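Local coordinates for probable adhesion protein (Pseudomonas aeruginosa, PDB 6R5S) that binds iron(II) and manganese(II) and is probably the periplasmic solute-binding component of a zinc or related metal-uptake system, at residues Asp170-Thr175 with Lys216-Lys221; Thr175-Tyr180 with Leu248-Tyr253. All coordinates share one frame; numbering follows the deposited sequence.

Contact 1: residues Asp170-Thr175 with Lys216-Lys221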
loop_
_atom_site.group_PDB
_atom_site.type_symbol
_atom_site.label_atom_id
_atom_site.label_comp_id
_atom_site.label_asym_id
_atom_site.label_seq_id
_atom_site.Cartn_x
_atom_site.Cartn_y
_atom_site.Cartn_z
ATOM N N ASP A 170 -13.494 -6.517 -21.933
ATOM C CA ASP A 170 -12.540 -5.593 -22.522
ATOM C C ASP A 170 -12.055 -4.501 -21.542
ATOM O O ASP A 170 -11.360 -3.574 -21.969
ATOM C CB ASP A 170 -13.162 -4.964 -23.804
ATOM C CG ASP A 170 -14.185 -3.841 -23.594
ATOM O OD1 ASP A 170 -14.875 -3.838 -22.533
ATOM O OD2 ASP A 170 -14.304 -2.971 -24.494
ATOM N N PHE A 171 -12.417 -4.600 -20.249
ATOM C CA PHE A 171 -12.006 -3.605 -19.275
ATOM C C PHE A 171 -10.597 -3.803 -18.809
ATOM O O PHE A 171 -10.325 -4.513 -17.834
ATOM C CB PHE A 171 -12.967 -3.499 -18.100
ATOM C CG PHE A 171 -12.685 -2.300 -17.235
ATOM C CD1 PHE A 171 -12.950 -1.012 -17.698
ATOM C CD2 PHE A 171 -12.170 -2.455 -15.947
ATOM C CE1 PHE A 171 -12.688 0.100 -16.898
ATOM C CE2 PHE A 171 -11.946 -1.349 -15.130
ATOM C CZ PHE A 171 -12.194 -0.078 -15.615
ATOM N N ARG A 172 -9.702 -3.145 -19.518
ATOM C CA ARG A 172 -8.277 -3.132 -19.269
ATOM C C ARG A 172 -7.933 -1.893 -18.483
ATOM O O ARG A 172 -8.498 -0.820 -18.688
ATOM C CB ARG A 172 -7.506 -3.189 -20.581
ATOM C CG ARG A 172 -7.734 -4.476 -21.358
ATOM C CD ARG A 172 -6.471 -4.802 -22.075
ATOM N NE ARG A 172 -6.598 -5.952 -22.959
ATOM C CZ ARG A 172 -5.959 -7.100 -22.767
ATOM N NH1 ARG A 172 -5.184 -7.268 -21.699
ATOM N NH2 ARG A 172 -6.092 -8.091 -23.631
ATOM N N VAL A 173 -6.987 -2.069 -17.585
ATOM C CA VAL A 173 -6.485 -1.108 -16.602
ATOM C C VAL A 173 -4.940 -1.082 -16.650
ATOM O O VAL A 173 -4.315 -2.100 -16.923
ATOM C CB VAL A 173 -7.082 -1.550 -15.226
ATOM C CG1 VAL A 173 -6.125 -1.377 -14.063
ATOM C CG2 VAL A 173 -8.396 -0.850 -14.960
ATOM N N ALA A 174 -4.341 0.094 -16.448
ATOM C CA ALA A 174 -2.885 0.273 -16.397
ATOM C C ALA A 174 -2.587 1.186 -15.234
ATOM O O ALA A 174 -3.458 1.959 -14.830
ATOM C CB ALA A 174 -2.368 0.892 -17.678
ATOM N N THR A 175 -1.383 1.074 -14.654
ATOM C CA THR A 175 -0.965 1.906 -13.524
ATOM C C THR A 175 0.456 2.383 -13.776
ATOM O O THR A 175 1.217 1.691 -14.460
ATOM C CB THR A 175 -1.162 1.184 -12.156
ATOM O OG1 THR A 175 -0.308 0.057 -12.044
ATOM C CG2 THR A 175 -2.582 0.704 -11.920
ATOM N N LYS A 216 -1.958 1.199 -26.474
ATOM C CA LYS A 216 -2.713 1.456 -27.712
ATOM C C LYS A 216 -3.127 0.150 -28.416
ATOM O O LYS A 216 -4.297 -0.036 -28.759
ATOM C CB LYS A 216 -1.940 2.423 -28.653
ATOM C CG LYS A 216 -1.894 3.880 -28.148
ATOM C CD LYS A 216 -1.553 4.887 -29.235
ATOM C CE LYS A 216 -0.120 5.345 -29.182
ATOM N NZ LYS A 216 0.187 6.359 -30.230
ATOM N N ALA A 217 -2.157 -0.763 -28.581
ATOM C CA ALA A 217 -2.317 -2.074 -29.206
ATOM C C ALA A 217 -3.371 -2.905 -28.473
ATOM O O ALA A 217 -4.259 -3.462 -29.133
ATOM C CB ALA A 217 -0.976 -2.804 -29.244
ATOM N N LEU A 218 -3.314 -2.902 -27.106
ATOM C CA LEU A 218 -4.206 -3.656 -26.205
ATOM C C LEU A 218 -5.492 -2.936 -25.819
ATOM O O LEU A 218 -6.267 -3.489 -25.043
ATOM C CB LEU A 218 -3.475 -4.062 -24.918
ATOM C CG LEU A 218 -2.203 -4.863 -25.061
ATOM C CD1 LEU A 218 -1.399 -4.774 -23.819
ATOM C CD2 LEU A 218 -2.483 -6.305 -25.406
ATOM N N ASP A 219 -5.725 -1.723 -26.341
ATOM C CA ASP A 219 -6.882 -0.892 -26.016
ATOM C C ASP A 219 -7.134 -0.840 -24.483
ATOM O O ASP A 219 -8.171 -1.317 -23.979
ATOM C CB ASP A 219 -8.135 -1.294 -26.824
ATOM C CG ASP A 219 -9.286 -0.286 -26.797
ATOM O OD1 ASP A 219 -9.070 0.868 -26.325
ATOM O OD2 ASP A 219 -10.400 -0.645 -27.250
ATOM N N VAL A 220 -6.123 -0.321 -23.746
ATOM C CA VAL A 220 -6.188 -0.148 -22.303
ATOM C C VAL A 220 -7.131 1.044 -22.071
ATOM O O VAL A 220 -6.967 2.116 -22.661
ATOM C CB VAL A 220 -4.792 0.025 -21.679
ATOM C CG1 VAL A 220 -4.892 0.500 -20.237
ATOM C CG2 VAL A 220 -3.977 -1.267 -21.780
ATOM N N LYS A 221 -8.157 0.818 -21.255
ATOM C CA LYS A 221 -9.227 1.782 -20.997
ATOM C C LYS A 221 -8.863 2.871 -19.972
ATOM O O LYS A 221 -9.007 4.061 -20.295
ATOM C CB LYS A 221 -10.532 1.043 -20.611
ATOM C CG LYS A 221 -10.894 -0.139 -21.528
ATOM C CD LYS A 221 -11.258 0.268 -22.982
ATOM C CE LYS A 221 -11.476 -0.924 -23.879
ATOM N NZ LYS A 221 -12.175 -0.550 -25.128
#

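Contact 2: residues Thr175-Tyr180 with Leu248-Tyr253. With FE2 (Fe (II) ion), chain C.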
loop_
_atom_site.group_PDB
_atom_site.type_symbol
_atom_site.label_atom_id
_atom_site.label_comp_id
_atom_site.label_asym_id
_atom_site.label_seq_id
_atom_site.Cartn_x
_atom_site.Cartn_y
_atom_site.Cartn_z
ATOM N N THR A 175 -1.383 1.074 -14.654
ATOM C CA THR A 175 -0.965 1.906 -13.524
ATOM C C THR A 175 0.456 2.383 -13.776
ATOM O O THR A 175 1.217 1.691 -14.460
ATOM C CB THR A 175 -1.162 1.184 -12.156
ATOM O OG1 THR A 175 -0.308 0.057 -12.044
ATOM C CG2 THR A 175 -2.582 0.704 -11.920
ATOM N N ILE A 176 0.807 3.574 -13.262
ATOM C CA ILE A 176 2.152 4.140 -13.360
ATOM C C ILE A 176 3.058 3.327 -12.410
ATOM O O ILE A 176 3.973 2.651 -12.858
ATOM C CB ILE A 176 2.105 5.650 -12.998
ATOM C CG1 ILE A 176 1.163 6.446 -13.944
ATOM C CG2 ILE A 176 3.490 6.283 -12.888
ATOM C CD1 ILE A 176 1.425 6.364 -15.433
ATOM N N HIS A 177 2.734 3.343 -11.112
ATOM C CA HIS A 177 3.424 2.608 -10.047
ATOM C C HIS A 177 2.855 1.170 -9.955
ATOM O O HIS A 177 1.647 0.983 -10.063
ATOM C CB HIS A 177 3.204 3.370 -8.711
ATOM C CG HIS A 177 4.225 3.080 -7.661
ATOM N ND1 HIS A 177 5.469 3.655 -7.692
ATOM C CD2 HIS A 177 4.134 2.304 -6.556
ATOM C CE1 HIS A 177 6.110 3.184 -6.634
ATOM N NE2 HIS A 177 5.343 2.380 -5.915
ATOM N N GLY A 178 3.708 0.184 -9.715
ATOM C CA GLY A 178 3.274 -1.207 -9.575
ATOM C C GLY A 178 2.779 -1.528 -8.178
ATOM O O GLY A 178 3.222 -2.502 -7.560
ATOM N N ALA A 179 1.824 -0.726 -7.686
ATOM C CA ALA A 179 1.278 -0.836 -6.343
ATOM C C ALA A 179 -0.167 -1.339 -6.200
ATOM O O ALA A 179 -0.595 -1.546 -5.054
ATOM C CB ALA A 179 1.382 0.528 -5.672
ATOM N N TYR A 180 -0.936 -1.499 -7.302
ATOM C CA TYR A 180 -2.360 -1.757 -7.161
ATOM C C TYR A 180 -2.839 -3.154 -7.566
ATOM O O TYR A 180 -4.049 -3.422 -7.501
ATOM C CB TYR A 180 -3.128 -0.643 -7.885
ATOM C CG TYR A 180 -2.673 0.707 -7.365
ATOM C CD1 TYR A 180 -2.989 1.117 -6.067
ATOM C CD2 TYR A 180 -1.790 1.497 -8.101
ATOM C CE1 TYR A 180 -2.480 2.298 -5.538
ATOM C CE2 TYR A 180 -1.271 2.679 -7.578
ATOM C CZ TYR A 180 -1.623 3.078 -6.298
ATOM O OH TYR A 180 -1.174 4.264 -5.777
ATOM N N LEU A 248 -4.625 7.260 -7.542
ATOM C CA LEU A 248 -4.718 6.415 -6.364
ATOM C C LEU A 248 -3.642 6.776 -5.368
ATOM O O LEU A 248 -2.677 7.462 -5.714
ATOM C CB LEU A 248 -4.684 4.922 -6.744
ATOM C CG LEU A 248 -5.939 4.350 -7.436
ATOM C CD1 LEU A 248 -5.737 2.942 -7.837
ATOM C CD2 LEU A 248 -7.116 4.403 -6.535
ATOM N N SER A 249 -3.844 6.387 -4.101
ATOM C CA SER A 249 -2.901 6.712 -3.049
ATOM C C SER A 249 -2.131 5.497 -2.587
ATOM O O SER A 249 -2.722 4.477 -2.219
ATOM C CB SER A 249 -3.611 7.364 -1.872
ATOM O OG SER A 249 -2.702 7.525 -0.799
ATOM N N HIS A 250 -0.799 5.636 -2.562
ATOM C CA HIS A 250 0.136 4.627 -2.075
ATOM C C HIS A 250 0.089 4.624 -0.521
ATOM O O HIS A 250 0.570 3.675 0.090
ATOM C CB HIS A 250 1.539 5.003 -2.589
ATOM C CG HIS A 250 2.585 3.932 -2.509
ATOM N ND1 HIS A 250 2.969 3.375 -1.303
ATOM C CD2 HIS A 250 3.381 3.440 -3.481
ATOM C CE1 HIS A 250 3.957 2.547 -1.581
ATOM N NE2 HIS A 250 4.246 2.554 -2.877
ATOM N N ILE A 251 -0.513 5.674 0.114
ATOM C CA ILE A 251 -0.624 5.884 1.582
ATOM C C ILE A 251 0.806 6.045 2.109
ATOM O O ILE A 251 1.320 5.161 2.784
ATOM C CB ILE A 251 -1.500 4.793 2.330
ATOM C CG1 ILE A 251 -2.804 4.454 1.535
ATOM C CG2 ILE A 251 -1.811 5.218 3.777
ATOM C CD1 ILE A 251 -3.645 3.342 2.019
ATOM N N SER A 252 1.488 7.126 1.670
ATOM C CA SER A 252 2.897 7.410 1.980
ATOM C C SER A 252 3.213 8.901 2.152
ATOM O O SER A 252 4.346 9.248 2.501
ATOM C CB SER A 252 3.802 6.813 0.906
ATOM O OG SER A 252 3.670 7.457 -0.353
ATOM N N TYR A 253 2.221 9.779 1.918
ATOM C CA TYR A 253 2.401 11.234 1.976
ATOM C C TYR A 253 1.904 11.872 3.274
ATOM O O TYR A 253 0.832 11.527 3.775
ATOM C CB TYR A 253 1.713 11.880 0.760
ATOM C CG TYR A 253 1.953 13.361 0.572
ATOM C CD1 TYR A 253 3.002 13.824 -0.216
ATOM C CD2 TYR A 253 1.070 14.302 1.100
ATOM C CE1 TYR A 253 3.194 15.186 -0.439
ATOM C CE2 TYR A 253 1.248 15.666 0.878
ATOM C CZ TYR A 253 2.313 16.105 0.109
ATOM O OH TYR A 253 2.496 17.454 -0.107
HETATM FE FE FE2 C . 5.992 1.449 -3.808
#

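Contact 1: residues Asp170-Thr175 with Lys216-Lys221
R172 and V220 are the closest backbone pair, with CA atoms 4.7 Å apart, and the touching parts of 170-175 and 216-221 run at 82° to each other. One backbone bond joins them, from K221 N to R172 O at 3.1 Å. It is bent, with 137° at the hydrogen. The side chain of K221 lies across D170. With CG beside the backbone N (chi1 -47°) and a bend at chi2, the chain passes over D170 O and reaches two carboxylates. K221 NZ forms a salt bridge with D219 OD2 at 2.8 Å, approaching from above the plane of that carboxylate. The bond from NZ to D170 OD2, at 3.3 Å, is weak. The lysine thus lies between two like charges and would be expected to offset their repulsion. R172 crosses L218 at about a right angle. L218 CB lies over one face of the guanidinium group, toward its rim and 4.1 Å from NE. Further in, A174 CB meets V220 CG1 at 3.6 Å, an apolar touch between buried side chains. D219 has a positive phi and ends the helix in a Schellman motif. The chain can then turn from helix 205-217 into strand 222-226. That strand lies beside strand 173-175 in a parallel sheet, and A174 bonds through its backbone to V222 and F224. L215 of helix 205-217 touches both A174 and V220, while F171 packs on I276 and S279 of helix 260-279.

Contact 2: residues Thr175-Tyr180 with Leu248-Tyr253
The Y180 ring lies between two aliphatic groups. A179 CB sits over the centre of one face. On the opposite face L248 CD1 makes a CH-pi contact, 3.9 Å from the ring centroid and 17° off the normal. L248 CB covers the hydroxyl end of that face, 3.6 Å from Y180 CZ. S249 O lies at the ring edge, in plane. The hydroxyl of Y180 is hydrogen-bonded to E226, which fixes the outer end of the ring. The imidazoles of H177 and H250 meet obliquely, with centroids 4.8 Å apart and planes at 64°. H177 NE2 lies at the edge of the H250 ring, in its plane. The two NE2 atoms do not bond to each other; both bind the iron(II) ion. H177 NE2 is 2.4 Å from the metal and H250 NE2 2.3 Å. In both histidines CG is anti to the backbone N, and the two rings reach the ion from separate loops. T175 OG1 donates to H177 O, a bond that ties the loop back to the end of its strand. S249 OG accepts from I251 N in an ST turn that has H250 as its middle residue. H41, H66, H111 and H199 complete an all-histidine site with six ligands, in a protein of the ZnuA-like solute-binding family.

In the fold
Contacts 1 and 2 share T175, the last residue of strand 173-175. Their centres are 18 Å apart. Contact 1 takes in the residues that lead into this strand; its centre is about 23 Å from the centre of the chain, and it is partly buried. Contact 2 lies just beyond the strand's end; its centre is about 7 Å from the centre of the chain, and it is buried. The strand runs from the neighbourhood of the salt-bridge network toward the metal site, and the A174 side chain is about 11 Å from that of H177. Strand 222-226 joins the two as well: it follows 216-221 directly, and its E226 touches both H177 and H250. Strand 244-248, which leads into H250, is its other neighbour in the same parallel sheet.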